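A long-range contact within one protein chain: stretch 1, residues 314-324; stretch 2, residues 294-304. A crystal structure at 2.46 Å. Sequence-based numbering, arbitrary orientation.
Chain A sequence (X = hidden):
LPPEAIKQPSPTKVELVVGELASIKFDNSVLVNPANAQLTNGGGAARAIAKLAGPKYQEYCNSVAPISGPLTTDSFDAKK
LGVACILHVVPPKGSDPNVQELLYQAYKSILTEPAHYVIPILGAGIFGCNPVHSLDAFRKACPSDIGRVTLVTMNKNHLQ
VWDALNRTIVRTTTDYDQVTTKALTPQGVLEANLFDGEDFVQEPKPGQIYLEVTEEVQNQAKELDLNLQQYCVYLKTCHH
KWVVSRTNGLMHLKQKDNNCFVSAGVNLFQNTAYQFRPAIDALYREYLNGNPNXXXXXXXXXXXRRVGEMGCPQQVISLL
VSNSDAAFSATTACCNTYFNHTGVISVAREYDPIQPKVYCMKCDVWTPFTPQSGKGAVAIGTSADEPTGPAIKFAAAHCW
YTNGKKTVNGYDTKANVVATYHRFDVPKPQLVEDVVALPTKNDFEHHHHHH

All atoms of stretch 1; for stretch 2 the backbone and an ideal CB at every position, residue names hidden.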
# COMPACT_ATOMS: atom_id res chain seq x y z
N GLN A 314 -21.02 22.49 -9.45
CA GLN A 314 -21.27 21.87 -10.76
C GLN A 314 -20.64 20.48 -10.83
O GLN A 314 -21.24 19.55 -11.37
CB GLN A 314 -20.72 22.73 -11.90
CG GLN A 314 -21.29 24.10 -12.02
CD GLN A 314 -20.70 24.87 -13.18
OE1 GLN A 314 -19.64 24.52 -13.70
NE2 GLN A 314 -21.40 25.94 -13.61
N GLN A 315 -19.41 20.35 -10.31
CA GLN A 315 -18.76 19.05 -10.20
C GLN A 315 -19.64 18.04 -9.47
O GLN A 315 -19.81 16.90 -9.92
CB GLN A 315 -17.43 19.20 -9.44
CG GLN A 315 -16.17 19.27 -10.29
CD GLN A 315 -14.90 19.13 -9.44
OE1 GLN A 315 -14.65 19.94 -8.53
NE2 GLN A 315 -14.11 18.09 -9.71
N VAL A 316 -20.24 18.45 -8.36
CA VAL A 316 -21.03 17.52 -7.56
C VAL A 316 -22.26 17.07 -8.34
O VAL A 316 -22.50 15.88 -8.53
CB VAL A 316 -21.40 18.14 -6.21
CG1 VAL A 316 -22.32 17.21 -5.43
CG2 VAL A 316 -20.14 18.49 -5.44
N ILE A 317 -23.08 18.03 -8.80
CA ILE A 317 -24.32 17.64 -9.45
C ILE A 317 -24.03 16.84 -10.71
O ILE A 317 -24.79 15.92 -11.07
CB ILE A 317 -25.24 18.86 -9.73
CG1 ILE A 317 -26.57 18.36 -10.27
CG2 ILE A 317 -24.64 19.82 -10.76
CD1 ILE A 317 -27.26 17.42 -9.31
N SER A 318 -22.93 17.14 -11.40
CA SER A 318 -22.60 16.39 -12.59
C SER A 318 -22.14 14.98 -12.24
O SER A 318 -22.44 14.02 -12.97
CB SER A 318 -21.54 17.12 -13.40
OG SER A 318 -20.80 16.20 -14.19
N LEU A 319 -21.42 14.83 -11.13
CA LEU A 319 -21.05 13.50 -10.65
C LEU A 319 -22.28 12.67 -10.32
O LEU A 319 -22.41 11.52 -10.76
CB LEU A 319 -20.15 13.61 -9.42
CG LEU A 319 -19.99 12.28 -8.70
CD1 LEU A 319 -18.96 11.46 -9.43
CD2 LEU A 319 -19.59 12.51 -7.26
N LEU A 320 -23.22 13.24 -9.57
CA LEU A 320 -24.41 12.50 -9.16
C LEU A 320 -25.23 12.08 -10.37
O LEU A 320 -25.64 10.92 -10.48
CB LEU A 320 -25.25 13.34 -8.21
CG LEU A 320 -24.51 13.76 -6.93
CD1 LEU A 320 -25.47 14.54 -6.03
CD2 LEU A 320 -23.86 12.55 -6.21
N VAL A 321 -25.48 13.02 -11.29
CA VAL A 321 -26.37 12.76 -12.42
C VAL A 321 -25.79 11.69 -13.34
O VAL A 321 -26.50 10.79 -13.80
CB VAL A 321 -26.66 14.07 -13.19
CG1 VAL A 321 -27.20 13.77 -14.57
CG2 VAL A 321 -27.64 14.93 -12.42
N SER A 322 -24.49 11.75 -13.60
CA SER A 322 -23.89 10.74 -14.46
C SER A 322 -23.83 9.35 -13.81
O SER A 322 -23.64 8.37 -14.54
CB SER A 322 -22.48 11.16 -14.86
OG SER A 322 -21.66 11.06 -13.75
N ASN A 323 -24.00 9.23 -12.49
CA ASN A 323 -24.10 7.93 -11.85
C ASN A 323 -25.53 7.49 -11.66
O ASN A 323 -25.81 6.59 -10.84
CB ASN A 323 -23.39 7.92 -10.50
CG ASN A 323 -21.92 7.73 -10.64
OD1 ASN A 323 -21.42 6.61 -10.64
ND2 ASN A 323 -21.21 8.82 -10.76
N SER A 324 -26.45 8.09 -12.41
CA SER A 324 -27.87 7.79 -12.34
C SER A 324 -28.37 7.35 -13.71
O SER A 324 -27.62 7.23 -14.67
CB SER A 324 -28.63 9.01 -11.84
OG SER A 324 -28.57 10.05 -12.82
N UNK A 294 -20.58 7.54 4.15
CA UNK A 294 -20.01 6.94 2.95
C UNK A 294 -20.32 7.78 1.71
O UNK A 294 -19.41 8.10 0.93
CB UNK A 294 -20.54 5.52 2.77
N UNK A 295 -21.58 8.19 1.56
CA UNK A 295 -22.01 8.94 0.38
C UNK A 295 -21.21 10.23 0.24
O UNK A 295 -20.76 10.57 -0.86
CB UNK A 295 -23.51 9.25 0.46
N UNK A 296 -21.01 10.96 1.33
CA UNK A 296 -20.27 12.21 1.29
C UNK A 296 -18.80 11.96 0.99
O UNK A 296 -18.16 12.72 0.25
CB UNK A 296 -20.42 12.96 2.61
N UNK A 297 -18.22 10.92 1.60
CA UNK A 297 -16.83 10.58 1.33
C UNK A 297 -16.64 10.22 -0.14
O UNK A 297 -15.67 10.64 -0.78
CB UNK A 297 -16.38 9.42 2.22
N UNK A 298 -17.57 9.45 -0.69
CA UNK A 298 -17.56 9.21 -2.12
C UNK A 298 -17.59 10.52 -2.92
O UNK A 298 -16.95 10.62 -3.97
CB UNK A 298 -18.75 8.33 -2.51
N UNK A 299 -18.34 11.53 -2.47
CA UNK A 299 -18.38 12.77 -3.24
C UNK A 299 -17.02 13.44 -3.22
O UNK A 299 -16.52 13.90 -4.26
CB UNK A 299 -19.45 13.72 -2.69
N UNK A 300 -16.41 13.52 -2.04
CA UNK A 300 -15.12 14.19 -1.93
C UNK A 300 -14.05 13.48 -2.74
O UNK A 300 -13.22 14.13 -3.39
CB UNK A 300 -14.69 14.28 -0.46
N UNK A 301 -14.02 12.14 -2.69
CA UNK A 301 -12.98 11.40 -3.42
C UNK A 301 -13.21 11.45 -4.93
O UNK A 301 -12.25 11.48 -5.70
CB UNK A 301 -12.94 9.94 -2.95
N UNK A 302 -14.47 11.43 -5.37
CA UNK A 302 -14.74 11.50 -6.80
C UNK A 302 -14.37 12.87 -7.39
O UNK A 302 -14.00 12.94 -8.57
CB UNK A 302 -16.22 11.20 -7.06
N UNK A 303 -14.47 13.95 -6.61
CA UNK A 303 -14.16 15.28 -7.12
C UNK A 303 -12.81 15.79 -6.64
O UNK A 303 -12.47 16.95 -6.87
CB UNK A 303 -15.26 16.26 -6.71
N UNK A 304 -12.01 14.93 -6.00
CA UNK A 304 -10.62 15.24 -5.66
C UNK A 304 -10.54 16.45 -4.73
O UNK A 304 -9.79 17.40 -4.96
CB UNK A 304 -9.81 15.50 -6.93

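Stretch 2 is a helix from 294 to 302, and crosses the helix of stretch 1 at 112°, with 10.4 Å between the axes at closest approach. Stretch 1 offers mainly aliphatic groups, from Val 316, Leu 319 and Leu 320, with amides at Gln 315 and Asn 323.

Position 294 is out of reach of stretch 1, which sets no preference there; it is Arg 294.

At 295 the ideal CB has nothing of stretch 1 within 5.5 Å and points sideways, so a short side chain would make no contact, whereas a long apolar one could reach Leu 320. The residue is Phe 295, whose CZ lies 3.9 Å from Leu 320 CD2.

Positions 296 and 297 are again out of reach, and many residues would do; they are Val 296 and Ala 297.

At 298 CA-to-CB is sideways, yet Leu 319, Leu 320 and Asn 323 lie beyond. A large apolar or aromatic group would suit. Trp 298 fills this place. Leu 319 CD2 sits over one face, 4.0 Å from the centroid of the six-membered ring, in a CH-pi contact. At the ring edge, Leu 320 CD2 is 3.7 Å from Trp 298 CZ3, and Asn 323 ND2 is 3.6 Å from Trp 298 CH2.

At 299 the ideal CB is 4.7 Å from Leu 319 CD2 and 5.3 Å from Val 316 CG1, so a branched or flexible aliphatic chain is expected. Ile 299 uses both branches: its CD1 comes 3.4 Å from Leu 320 CD2, while its CG2 packs 4.0 Å from Val 316 CG2.

Position 300 points away and 301 is out of reach; they are Tyr 300 and Ala 301.

At 302 the ideal CB points toward stretch 1 and already lies 3.6 Å from Leu 319 CD2. Little length is needed for contact, so alanine, serine or cysteine would suit. In Ser 302, CB rests 3.6 Å from Leu 319 CD1, and OG turns back to donate to Trp 298 O at 2.8 Å.

Position 303, the first to leave helical phi/psi, faces Gln 315, whose NE2 is 3.7 Å from the ideal CB. A small polar or branched residue is plausible. Thr 303 donates from OG1 to Ile 299 O at 2.9 Å, and its backbone O accepts a weak hydrogen bond from Gln 315 NE2 at 3.5 Å.

Position 304 has positive phi and psi (61/50), which favours glycine, asparagine or aspartate; it is Asn 304.

Stretch 2, residues 294-304: RFVAWIYASTN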
# COMPACT_ATOMS: atom_id res chain seq x y z
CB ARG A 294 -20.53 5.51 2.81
CG ARG A 294 -19.91 4.59 3.86
CD ARG A 294 -20.63 3.26 4.02
NE ARG A 294 -20.21 2.31 3.00
CZ ARG A 294 -21.03 1.59 2.23
NH1 ARG A 294 -22.34 1.69 2.37
NH2 ARG A 294 -20.54 0.77 1.31
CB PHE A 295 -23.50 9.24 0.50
CG PHE A 295 -24.11 9.87 -0.71
CD1 PHE A 295 -23.97 9.28 -1.96
CD2 PHE A 295 -24.87 11.02 -0.60
CE1 PHE A 295 -24.56 9.83 -3.08
CE2 PHE A 295 -25.49 11.58 -1.72
CZ PHE A 295 -25.33 10.99 -2.96
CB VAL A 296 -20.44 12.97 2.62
CG1 VAL A 296 -19.51 14.14 2.66
CG2 VAL A 296 -21.89 13.46 2.77
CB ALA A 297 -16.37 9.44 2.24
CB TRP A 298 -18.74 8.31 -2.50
CG TRP A 298 -18.79 8.01 -3.95
CD1 TRP A 298 -17.93 7.21 -4.67
CD2 TRP A 298 -19.76 8.50 -4.89
NE1 TRP A 298 -18.31 7.17 -6.00
CE2 TRP A 298 -19.43 7.95 -6.15
CE3 TRP A 298 -20.87 9.33 -4.78
CZ2 TRP A 298 -20.18 8.23 -7.30
CZ3 TRP A 298 -21.61 9.60 -5.92
CH2 TRP A 298 -21.27 9.05 -7.15
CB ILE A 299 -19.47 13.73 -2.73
CG1 ILE A 299 -20.81 13.04 -2.66
CG2 ILE A 299 -19.52 14.96 -3.60
CD1 ILE A 299 -21.63 13.25 -3.79
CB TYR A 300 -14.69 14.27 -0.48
CG TYR A 300 -15.15 15.51 0.26
CD1 TYR A 300 -14.35 16.64 0.30
CD2 TYR A 300 -16.36 15.53 0.95
CE1 TYR A 300 -14.73 17.76 0.99
CE2 TYR A 300 -16.75 16.64 1.65
CZ TYR A 300 -15.94 17.76 1.66
OH TYR A 300 -16.32 18.89 2.34
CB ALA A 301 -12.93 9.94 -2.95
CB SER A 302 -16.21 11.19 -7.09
OG SER A 302 -16.56 9.90 -6.63
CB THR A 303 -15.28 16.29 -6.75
OG1 THR A 303 -15.43 16.41 -5.34
CG2 THR A 303 -16.60 15.84 -7.29
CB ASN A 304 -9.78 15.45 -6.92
CG ASN A 304 -9.73 14.22 -7.78
OD1 ASN A 304 -9.22 13.19 -7.35
ND2 ASN A 304 -10.25 14.30 -8.99
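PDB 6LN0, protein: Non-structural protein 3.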